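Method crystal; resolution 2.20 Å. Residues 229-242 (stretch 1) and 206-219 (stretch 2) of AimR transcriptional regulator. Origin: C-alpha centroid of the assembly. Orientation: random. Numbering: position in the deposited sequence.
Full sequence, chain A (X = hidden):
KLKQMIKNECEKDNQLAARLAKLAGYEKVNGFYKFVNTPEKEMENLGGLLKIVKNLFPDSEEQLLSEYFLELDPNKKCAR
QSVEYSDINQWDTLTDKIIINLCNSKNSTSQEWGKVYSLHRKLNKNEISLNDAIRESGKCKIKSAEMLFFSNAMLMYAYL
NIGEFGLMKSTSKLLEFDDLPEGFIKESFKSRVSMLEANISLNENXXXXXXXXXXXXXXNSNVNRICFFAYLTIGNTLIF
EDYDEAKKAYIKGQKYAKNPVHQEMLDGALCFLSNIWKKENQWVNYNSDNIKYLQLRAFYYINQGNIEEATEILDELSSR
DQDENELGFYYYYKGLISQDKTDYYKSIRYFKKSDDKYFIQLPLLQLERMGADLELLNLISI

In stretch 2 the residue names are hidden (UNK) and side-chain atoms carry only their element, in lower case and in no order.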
ATOM      1  N   PHE A 229     -18.988 -15.233  -8.315  1.00 17.15           N
ATOM      2  CA  PHE A 229     -18.499 -13.912  -7.937  1.00 17.85           C
ATOM      3  C   PHE A 229     -18.503 -12.934  -9.106  1.00 20.82           C
ATOM      4  O   PHE A 229     -18.547 -11.720  -8.881  1.00 21.94           O
ATOM      5  CB  PHE A 229     -17.103 -14.018  -7.324  1.00 16.29           C
ATOM      6  CG  PHE A 229     -17.118 -14.496  -5.901  1.00 23.12           C
ATOM      7  CD1 PHE A 229     -17.642 -13.693  -4.898  1.00 23.34           C
ATOM      8  CD2 PHE A 229     -16.636 -15.748  -5.567  1.00 25.09           C
ATOM      9  CE1 PHE A 229     -17.674 -14.127  -3.587  1.00 24.38           C
ATOM     10  CE2 PHE A 229     -16.664 -16.191  -4.254  1.00 22.16           C
ATOM     11  CZ  PHE A 229     -17.183 -15.378  -3.264  1.00 25.08           C
ATOM     12  N   ALA A 230     -18.485 -13.430 -10.343  1.00 17.13           N
ATOM     13  CA  ALA A 230     -18.564 -12.539 -11.493  1.00 19.48           C
ATOM     14  C   ALA A 230     -19.951 -11.914 -11.609  1.00 18.18           C
ATOM     15  O   ALA A 230     -20.081 -10.689 -11.739  1.00 19.13           O
ATOM     16  CB  ALA A 230     -18.199 -13.297 -12.766  1.00 17.36           C
ATOM     17  N   TYR A 231     -21.003 -12.741 -11.563  1.00 17.58           N
ATOM     18  CA  TYR A 231     -22.359 -12.195 -11.606  1.00 19.66           C
ATOM     19  C   TYR A 231     -22.675 -11.385 -10.356  1.00 18.01           C
ATOM     20  O   TYR A 231     -23.412 -10.392 -10.429  1.00 21.47           O
ATOM     21  CB  TYR A 231     -23.378 -13.320 -11.794  1.00 18.72           C
ATOM     22  CG  TYR A 231     -23.441 -13.824 -13.213  1.00 19.57           C
ATOM     23  CD1 TYR A 231     -23.946 -13.021 -14.230  1.00 20.15           C
ATOM     24  CD2 TYR A 231     -22.989 -15.095 -13.544  1.00 20.25           C
ATOM     25  CE1 TYR A 231     -24.004 -13.470 -15.534  1.00 23.20           C
ATOM     26  CE2 TYR A 231     -23.041 -15.554 -14.847  1.00 26.27           C
ATOM     27  CZ  TYR A 231     -23.550 -14.736 -15.838  1.00 25.04           C
ATOM     28  OH  TYR A 231     -23.604 -15.184 -17.137  1.00 26.40           O
ATOM     29  N   LEU A 232     -22.129 -11.792  -9.209  1.00 20.04           N
ATOM     30  CA  LEU A 232     -22.231 -10.977  -8.005  1.00 18.77           C
ATOM     31  C   LEU A 232     -21.633  -9.594  -8.233  1.00 20.06           C
ATOM     32  O   LEU A 232     -22.223  -8.579  -7.839  1.00 23.10           O
ATOM     33  CB  LEU A 232     -21.533 -11.689  -6.845  1.00 23.25           C
ATOM     34  CG  LEU A 232     -21.897 -11.281  -5.420  1.00 26.31           C
ATOM     35  CD1 LEU A 232     -23.353 -11.615  -5.128  1.00 25.07           C
ATOM     36  CD2 LEU A 232     -20.971 -11.966  -4.420  1.00 26.83           C
ATOM     37  N   THR A 233     -20.471  -9.533  -8.891  1.00 19.40           N
ATOM     38  CA  THR A 233     -19.828  -8.245  -9.141  1.00 20.48           C
ATOM     39  C   THR A 233     -20.634  -7.400 -10.121  1.00 18.14           C
ATOM     40  O   THR A 233     -20.792  -6.192  -9.916  1.00 17.33           O
ATOM     41  CB  THR A 233     -18.405  -8.453  -9.663  1.00 20.27           C
ATOM     42  OG1 THR A 233     -17.633  -9.163  -8.688  1.00 20.50           O
ATOM     43  CG2 THR A 233     -17.738  -7.112  -9.941  1.00 23.11           C
ATOM     44  N   ILE A 234     -21.146  -8.012 -11.193  1.00 17.17           N
ATOM     45  CA  ILE A 234     -21.952  -7.267 -12.161  1.00 20.98           C
ATOM     46  C   ILE A 234     -23.178  -6.666 -11.479  1.00 22.85           C
ATOM     47  O   ILE A 234     -23.448  -5.456 -11.573  1.00 23.42           O
ATOM     48  CB  ILE A 234     -22.345  -8.178 -13.340  1.00 21.64           C
ATOM     49  CG1 ILE A 234     -21.106  -8.552 -14.160  1.00 23.78           C
ATOM     50  CG2 ILE A 234     -23.402  -7.513 -14.220  1.00 19.38           C
ATOM     51  CD1 ILE A 234     -21.367  -9.571 -15.249  1.00 18.44           C
ATOM     52  N   GLY A 235     -23.929  -7.511 -10.764  1.00 21.95           N
ATOM     53  CA  GLY A 235     -25.067  -7.012 -10.013  1.00 20.88           C
ATOM     54  C   GLY A 235     -24.689  -5.889  -9.069  1.00 16.66           C
ATOM     55  O   GLY A 235     -25.429  -4.915  -8.921  1.00 20.64           O
ATOM     56  N   ASN A 236     -23.522  -6.001  -8.429  1.00 19.74           N
ATOM     57  CA  ASN A 236     -23.064  -4.926  -7.555  1.00 21.25           C
ATOM     58  C   ASN A 236     -22.819  -3.641  -8.339  1.00 22.18           C
ATOM     59  O   ASN A 236     -23.109  -2.543  -7.848  1.00 23.34           O
ATOM     60  CB  ASN A 236     -21.798  -5.346  -6.809  1.00 24.46           C
ATOM     61  CG  ASN A 236     -22.071  -6.382  -5.740  1.00 21.35           C
ATOM     62  OD1 ASN A 236     -23.217  -6.604  -5.358  1.00 23.45           O
ATOM     63  ND2 ASN A 236     -21.016  -7.018  -5.246  1.00 20.82           N
ATOM     64  N   THR A 237     -22.294  -3.752  -9.560  1.00 19.67           N
ATOM     65  CA  THR A 237     -22.102  -2.555 -10.371  1.00 27.50           C
ATOM     66  C   THR A 237     -23.421  -1.946 -10.820  1.00 26.25           C
ATOM     67  O   THR A 237     -23.436  -0.784 -11.238  1.00 24.93           O
ATOM     68  CB  THR A 237     -21.252  -2.842 -11.611  1.00 19.15           C
ATOM     69  OG1 THR A 237     -21.967  -3.722 -12.487  1.00 21.22           O
ATOM     70  CG2 THR A 237     -19.918  -3.457 -11.231  1.00 20.17           C
ATOM     71  N   LEU A 238     -24.521  -2.698 -10.757  1.00 23.20           N
ATOM     72  CA  LEU A 238     -25.816  -2.177 -11.182  1.00 24.54           C
ATOM     73  C   LEU A 238     -26.709  -1.714 -10.030  1.00 28.45           C
ATOM     74  O   LEU A 238     -27.873  -1.377 -10.270  1.00 27.19           O
ATOM     75  CB  LEU A 238     -26.552  -3.228 -12.011  1.00 25.14           C
ATOM     76  CG  LEU A 238     -25.931  -3.585 -13.360  1.00 23.62           C
ATOM     77  CD1 LEU A 238     -26.589  -4.835 -13.922  1.00 20.46           C
ATOM     78  CD2 LEU A 238     -26.070  -2.416 -14.325  1.00 25.79           C
ATOM     79  N   ILE A 239     -26.193  -1.663  -8.799  1.00 27.36           N
ATOM     80  CA  ILE A 239     -27.051  -1.466  -7.626  1.00 26.37           C
ATOM     81  C   ILE A 239     -27.792  -0.134  -7.700  1.00 31.78           C
ATOM     82  O   ILE A 239     -28.998  -0.063  -7.432  1.00 25.98           O
ATOM     83  CB  ILE A 239     -26.223  -1.576  -6.331  1.00 26.09           C
ATOM     84  CG1 ILE A 239     -25.832  -3.032  -6.065  1.00 18.09           C
ATOM     85  CG2 ILE A 239     -26.994  -1.008  -5.146  1.00 24.77           C
ATOM     86  CD1 ILE A 239     -24.941  -3.210  -4.855  1.00 16.87           C
ATOM     87  N   PHE A 240     -27.093   0.939  -8.061  1.00 28.76           N
ATOM     88  CA  PHE A 240     -27.680   2.272  -8.043  1.00 26.60           C
ATOM     89  C   PHE A 240     -28.211   2.719  -9.400  1.00 24.36           C
ATOM     90  O   PHE A 240     -28.710   3.842  -9.510  1.00 29.45           O
ATOM     91  CB  PHE A 240     -26.656   3.288  -7.529  1.00 25.95           C
ATOM     92  CG  PHE A 240     -26.133   2.972  -6.160  1.00 29.48           C
ATOM     93  CD1 PHE A 240     -26.837   3.349  -5.029  1.00 32.75           C
ATOM     94  CD2 PHE A 240     -24.943   2.282  -6.005  1.00 31.31           C
ATOM     95  CE1 PHE A 240     -26.359   3.051  -3.766  1.00 36.64           C
ATOM     96  CE2 PHE A 240     -24.458   1.983  -4.747  1.00 36.06           C
ATOM     97  CZ  PHE A 240     -25.167   2.367  -3.624  1.00 34.73           C
ATOM     98  N   GLU A 241     -28.133   1.874 -10.428  1.00 26.50           N
ATOM     99  CA  GLU A 241     -28.588   2.242 -11.765  1.00 33.56           C
ATOM    100  C   GLU A 241     -29.954   1.665 -12.114  1.00 29.42           C
ATOM    101  O   GLU A 241     -30.835   2.396 -12.573  1.00 30.83           O
ATOM    102  CB  GLU A 241     -27.563   1.798 -12.816  1.00 33.57           C
ATOM    103  CG  GLU A 241     -26.235   2.526 -12.745  1.00 33.92           C
ATOM    104  CD  GLU A 241     -25.289   2.115 -13.857  1.00 41.72           C
ATOM    105  OE1 GLU A 241     -25.722   1.376 -14.768  1.00 41.26           O
ATOM    106  OE2 GLU A 241     -24.113   2.533 -13.819  1.00 44.22           O
ATOM    107  N   ASP A 242     -30.150   0.365 -11.907  1.00 27.17           N
ATOM    108  CA  ASP A 242     -31.352  -0.320 -12.374  1.00 29.24           C
ATOM    109  C   ASP A 242     -31.620  -1.498 -11.451  1.00 25.72           C
ATOM    110  O   ASP A 242     -30.769  -2.381 -11.312  1.00 25.82           O
ATOM    111  CB  ASP A 242     -31.174  -0.790 -13.824  1.00 25.53           C
ATOM    112  CG  ASP A 242     -32.464  -1.289 -14.452  1.00 28.69           C
ATOM    113  OD1 ASP A 242     -33.298  -1.892 -13.747  1.00 30.92           O
ATOM    114  OD2 ASP A 242     -32.642  -1.082 -15.670  1.00 40.48           O
ATOM    115  N   UNK A 206     -15.254   2.252 -11.004  1.00 25.53           N
ATOM    116  CA  UNK A 206     -15.072   2.132 -12.451  1.00 28.50           C
ATOM    117  C   UNK A 206     -15.959   0.977 -12.906  1.00 26.48           C
ATOM    118  O   UNK A 206     -15.521  -0.170 -13.006  1.00 25.59           O
ATOM    119  c   UNK A 206     -13.606   1.909 -12.803  1.00 32.85           C
ATOM    120  o   UNK A 206     -13.418   1.890 -14.209  1.00 34.15           O
ATOM    121  N   UNK A 207     -17.223   1.293 -13.188  1.00 25.11           N
ATOM    122  CA  UNK A 207     -18.225   0.247 -13.367  1.00 22.87           C
ATOM    123  C   UNK A 207     -18.033  -0.497 -14.682  1.00 27.30           C
ATOM    124  O   UNK A 207     -18.145  -1.729 -14.721  1.00 29.66           O
ATOM    125  c   UNK A 207     -19.627   0.850 -13.282  1.00 25.41           C
ATOM    126  c   UNK A 207     -21.379   2.129 -11.999  1.00 24.61           C
ATOM    127  c   UNK A 207     -19.913   1.708 -12.046  1.00 23.22           C
ATOM    128  c   UNK A 207     -19.516   0.984 -10.769  1.00 25.94           C
ATOM    129  N   UNK A 208     -17.748   0.226 -15.769  1.00 21.97           N
ATOM    130  CA  UNK A 208     -17.575  -0.428 -17.062  1.00 23.51           C
ATOM    131  C   UNK A 208     -16.383  -1.374 -17.042  1.00 23.63           C
ATOM    132  O   UNK A 208     -16.444  -2.476 -17.597  1.00 27.82           O
ATOM    133  c   UNK A 208     -18.582   1.567 -18.403  1.00 38.60           C
ATOM    134  c   UNK A 208     -18.267   2.532 -19.538  1.00 32.76           C
ATOM    135  c   UNK A 208     -19.856   0.787 -18.690  1.00 37.38           C
ATOM    136  c   UNK A 208     -17.407   0.617 -18.167  1.00 30.25           C
ATOM    137  N   UNK A 209     -15.287  -0.957 -16.407  1.00 22.68           N
ATOM    138  CA  UNK A 209     -14.115  -1.816 -16.283  1.00 26.41           C
ATOM    139  C   UNK A 209     -14.436  -3.074 -15.480  1.00 26.42           C
ATOM    140  O   UNK A 209     -14.044  -4.187 -15.863  1.00 26.94           O
ATOM    141  o   UNK A 209     -10.840   0.589 -15.246  1.00 32.50           O
ATOM    142  c   UNK A 209     -12.986  -1.021 -15.631  1.00 24.80           C
ATOM    143  o   UNK A 209      -9.410  -1.061 -15.014  1.00 36.93           O
ATOM    144  c   UNK A 209     -11.602  -1.603 -15.774  1.00 33.87           C
ATOM    145  c   UNK A 209     -10.538  -0.623 -15.314  1.00 37.57           C
ATOM    146  N   UNK A 210     -15.159  -2.918 -14.367  1.00 20.00           N
ATOM    147  CA  UNK A 210     -15.528  -4.068 -13.549  1.00 25.54           C
ATOM    148  C   UNK A 210     -16.408  -5.038 -14.327  1.00 23.28           C
ATOM    149  O   UNK A 210     -16.208  -6.257 -14.264  1.00 24.79           O
ATOM    150  c   UNK A 210     -16.238  -3.600 -12.280  1.00 19.03           C
ATOM    151  N   UNK A 211     -17.386  -4.513 -15.070  1.00 21.89           N
ATOM    152  CA  UNK A 211     -18.223  -5.373 -15.900  1.00 25.37           C
ATOM    153  C   UNK A 211     -17.401  -6.069 -16.977  1.00 22.62           C
ATOM    154  O   UNK A 211     -17.642  -7.239 -17.291  1.00 26.15           O
ATOM    155  n   UNK A 211     -21.991  -2.182 -15.188  1.00 24.68           N
ATOM    156  c   UNK A 211     -19.352  -4.557 -16.530  1.00 26.99           C
ATOM    157  n   UNK A 211     -23.294  -0.417 -14.502  1.00 28.61           N
ATOM    158  c   UNK A 211     -20.312  -3.951 -15.518  1.00 22.04           C
ATOM    159  c   UNK A 211     -22.696  -1.093 -15.473  1.00 29.59           C
ATOM    160  c   UNK A 211     -21.292  -2.994 -16.180  1.00 19.00           C
ATOM    161  n   UNK A 211     -22.801  -0.677 -16.728  1.00 34.51           N
ATOM    162  N   UNK A 212     -16.427  -5.362 -17.558  1.00 25.54           N
ATOM    163  CA  UNK A 212     -15.560  -5.970 -18.564  1.00 25.26           C
ATOM    164  C   UNK A 212     -14.817  -7.168 -17.991  1.00 22.65           C
ATOM    165  O   UNK A 212     -14.826  -8.260 -18.575  1.00 20.21           O
ATOM    166  c   UNK A 212     -14.092  -2.927 -20.527  1.00 46.74           C
ATOM    167  c   UNK A 212     -14.564  -4.940 -19.095  1.00 32.69           C
ATOM    168  c   UNK A 212     -15.129  -3.946 -20.086  1.00 33.82           C
ATOM    169  o   UNK A 212     -13.254  -2.493 -19.734  1.00 43.92           O
ATOM    170  n   UNK A 212     -14.136  -2.547 -21.801  1.00 43.56           N
ATOM    171  N   UNK A 213     -14.163  -6.978 -16.841  1.00 25.48           N
ATOM    172  CA  UNK A 213     -13.407  -8.072 -16.239  1.00 21.54           C
ATOM    173  C   UNK A 213     -14.324  -9.218 -15.825  1.00 20.96           C
ATOM    174  O   UNK A 213     -13.974 -10.392 -16.000  1.00 18.44           O
ATOM    175  c   UNK A 213      -9.651  -5.905 -16.361  1.00 29.77           C
ATOM    176  n   UNK A 213     -10.450  -6.948 -16.210  1.00 29.86           N
ATOM    177  n   UNK A 213     -10.162  -4.890 -15.687  1.00 24.97           N
ATOM    178  c   UNK A 213     -11.327  -5.297 -15.082  1.00 27.40           C
ATOM    179  c   UNK A 213     -12.603  -7.560 -15.043  1.00 22.01           C
ATOM    180  c   UNK A 213     -11.516  -6.596 -15.411  1.00 29.16           C
ATOM    181  N   UNK A 214     -15.500  -8.899 -15.275  1.00 19.78           N
ATOM    182  CA  UNK A 214     -16.425  -9.947 -14.847  1.00 22.01           C
ATOM    183  C   UNK A 214     -16.902 -10.771 -16.037  1.00 23.91           C
ATOM    184  O   UNK A 214     -16.885 -12.009 -16.004  1.00 21.77           O
ATOM    185  c   UNK A 214     -17.620  -9.334 -14.112  1.00 18.46           C
ATOM    186  o   UNK A 214     -17.220  -8.619 -12.955  1.00 20.72           O
ATOM    187  N   UNK A 215     -17.326 -10.092 -17.105  1.00 18.86           N
ATOM    188  CA  UNK A 215     -17.788 -10.790 -18.297  1.00 19.80           C
ATOM    189  C   UNK A 215     -16.677 -11.627 -18.910  1.00 21.97           C
ATOM    190  O   UNK A 215     -16.921 -12.739 -19.385  1.00 24.60           O
ATOM    191  o   UNK A 215     -20.594 -10.167 -18.630  1.00 33.99           O
ATOM    192  n   UNK A 215     -20.016  -8.060 -19.149  1.00 26.25           N
ATOM    193  c   UNK A 215     -18.332  -9.786 -19.313  1.00 24.00           C
ATOM    194  c   UNK A 215     -19.748  -9.350 -19.001  1.00 22.90           C
ATOM    195  N   UNK A 216     -15.446 -11.114 -18.902  1.00 23.03           N
ATOM    196  CA  UNK A 216     -14.342 -11.900 -19.444  1.00 26.09           C
ATOM    197  C   UNK A 216     -14.090 -13.145 -18.598  1.00 29.52           C
ATOM    198  O   UNK A 216     -13.826 -14.230 -19.138  1.00 29.65           O
ATOM    199  c   UNK A 216      -8.836 -11.952 -21.197  1.00 42.04           C
ATOM    200  c   UNK A 216     -13.082 -11.042 -19.546  1.00 28.96           C
ATOM    201  n   UNK A 216      -8.011 -12.593 -22.009  1.00 42.31           N
ATOM    202  n   UNK A 216      -9.962 -11.425 -21.671  1.00 45.70           N
ATOM    203  n   UNK A 216      -8.530 -11.828 -19.913  1.00 44.54           N
ATOM    204  c   UNK A 216     -12.018 -11.684 -20.402  1.00 35.41           C
ATOM    205  c   UNK A 216     -10.945 -10.719 -20.855  1.00 42.00           C
ATOM    206  N   UNK A 217     -14.183 -13.012 -17.272  1.00 24.22           N
ATOM    207  CA  UNK A 217     -14.062 -14.177 -16.403  1.00 25.00           C
ATOM    208  C   UNK A 217     -15.135 -15.209 -16.719  1.00 23.00           C
ATOM    209  O   UNK A 217     -14.846 -16.408 -16.801  1.00 24.52           O
ATOM    210  c   UNK A 217     -14.139 -13.752 -14.937  1.00 20.67           C
ATOM    211  N   UNK A 218     -16.380 -14.761 -16.910  1.00 22.13           N
ATOM    212  CA  UNK A 218     -17.460 -15.682 -17.262  1.00 26.28           C
ATOM    213  C   UNK A 218     -17.178 -16.352 -18.602  1.00 32.59           C
ATOM    214  O   UNK A 218     -17.476 -17.537 -18.797  1.00 29.66           O
ATOM    215  c   UNK A 218     -19.229 -14.556 -15.858  1.00 20.38           C
ATOM    216  c   UNK A 218     -19.890 -15.790 -17.938  1.00 25.07           C
ATOM    217  c   UNK A 218     -18.812 -14.941 -17.277  1.00 28.44           C
ATOM    218  c   UNK A 218     -20.307 -13.492 -15.809  1.00 20.36           C
ATOM    219  N   UNK A 219     -16.594 -15.608 -19.545  1.00 27.16           N
ATOM    220  CA  UNK A 219     -16.359 -16.151 -20.877  1.00 30.91           C
ATOM    221  C   UNK A 219     -15.223 -17.165 -20.884  1.00 28.83           C
ATOM    222  O   UNK A 219     -15.223 -18.084 -21.710  1.00 30.82           O
ATOM    223  c   UNK A 219     -17.275 -14.124 -22.148  1.00 39.97           C
ATOM    224  c   UNK A 219     -16.889 -12.753 -22.689  1.00 45.36           C
ATOM    225  o   UNK A 219     -15.697 -12.540 -23.003  1.00 48.56           O
ATOM    226  o   UNK A 219     -17.782 -11.884 -22.794  1.00 47.10           O
ATOM    227  c   UNK A 219     -16.069 -15.015 -21.861  1.00 36.81           C
TER

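Position 206 carries one carbon and then one oxygen, and its CA-to-CB bond points away from stretch 1: Ser206, at the N-cap site just ahead of the helix. Position 207 has four carbons forked at the second and points toward the partner, where one terminal carbon lies 3.6 Å from Thr237 O and 3.3 Å from Glu241 OE2. This is Leu207, and the carbon is CD1, so the side chain packs against the end of the other helix and the loop beyond it.

Position 208 has the same four carbons with the same fork, but it starts away from stretch 1 and touches nothing there: Leu208, exposed. At 209, three carbons end in two oxygens, again without a contact: Glu209, whose OE1 accepts a hydrogen bond from Ser206 OG at 3.1 Å. The side chain of 210 is a single carbon, CB, 3.8 Å from Thr237 CG2: Ala210, a small side chain at a buried place between the helices.

Position 211 runs through three carbons and a nitrogen to a carbon bearing two more nitrogens. Its base points sideways, yet its end comes nearer to stretch 1: the chain nitrogen lies 3.1 Å from Thr237 OG1, and one terminal nitrogen lies 3.3 Å from Thr237 O and 3.0 Å from Glu241 OE1. That is Arg211. NE donates to Thr237 OG1, and NH2 donates to Thr237 O. NH2 also meets Glu241 OE1 in a salt bridge whose hydrogen bond is weak, while Leu238 CD2 covers one face of the guanidinium.

Position 212, three carbons with one oxygen and one nitrogen on the last, does not touch stretch 1: Gln212. Nor does 213, a carbon leading to a five-membered ring of three carbons and two nitrogens: His213.

At 214 a carbon and an oxygen point toward the partner; the oxygen lies 3.4 Å from Thr233 CG2, and CB is 3.7 Å from Ala230 O. This is Ser214, whose OG turns back to donate to Ala210 O at 2.9 Å. Position 215 has two carbons, the second with one oxygen and one nitrogen, and that oxygen comes within 3.5 Å of Ile234 CD1: Asn215. Position 216 has three carbons, a nitrogen, then a carbon bearing two more nitrogens, and touches nothing on stretch 1: Arg216, which is exposed. The lone carbon of 217 points toward stretch 1 but stops short of close contact: Ala217.

Position 218 has four carbons, forked at the first, with one arm two carbons long. The inner carbon of that arm is 3.5 Å from Ala230 CB, and its end lies over one face of the Tyr231 ring, 3.5 Å from Tyr231 CZ: Ile218. Three carbons ending in two oxygens at 219, out of reach, give Glu219.

The rule here is a near-antiparallel pair, 157° between helix directions and 8.8 Å apart at closest approach. The closest CA pair joins two small residues, Ala230 CA and Ser214 CA, 4.7 Å apart. Ile218 fills one end with apolar and CH-pi packing, while Arg211 ties the other to a helix end and the following loop.

Stretch 2 (206-219) SLLEARQHSNRAIE
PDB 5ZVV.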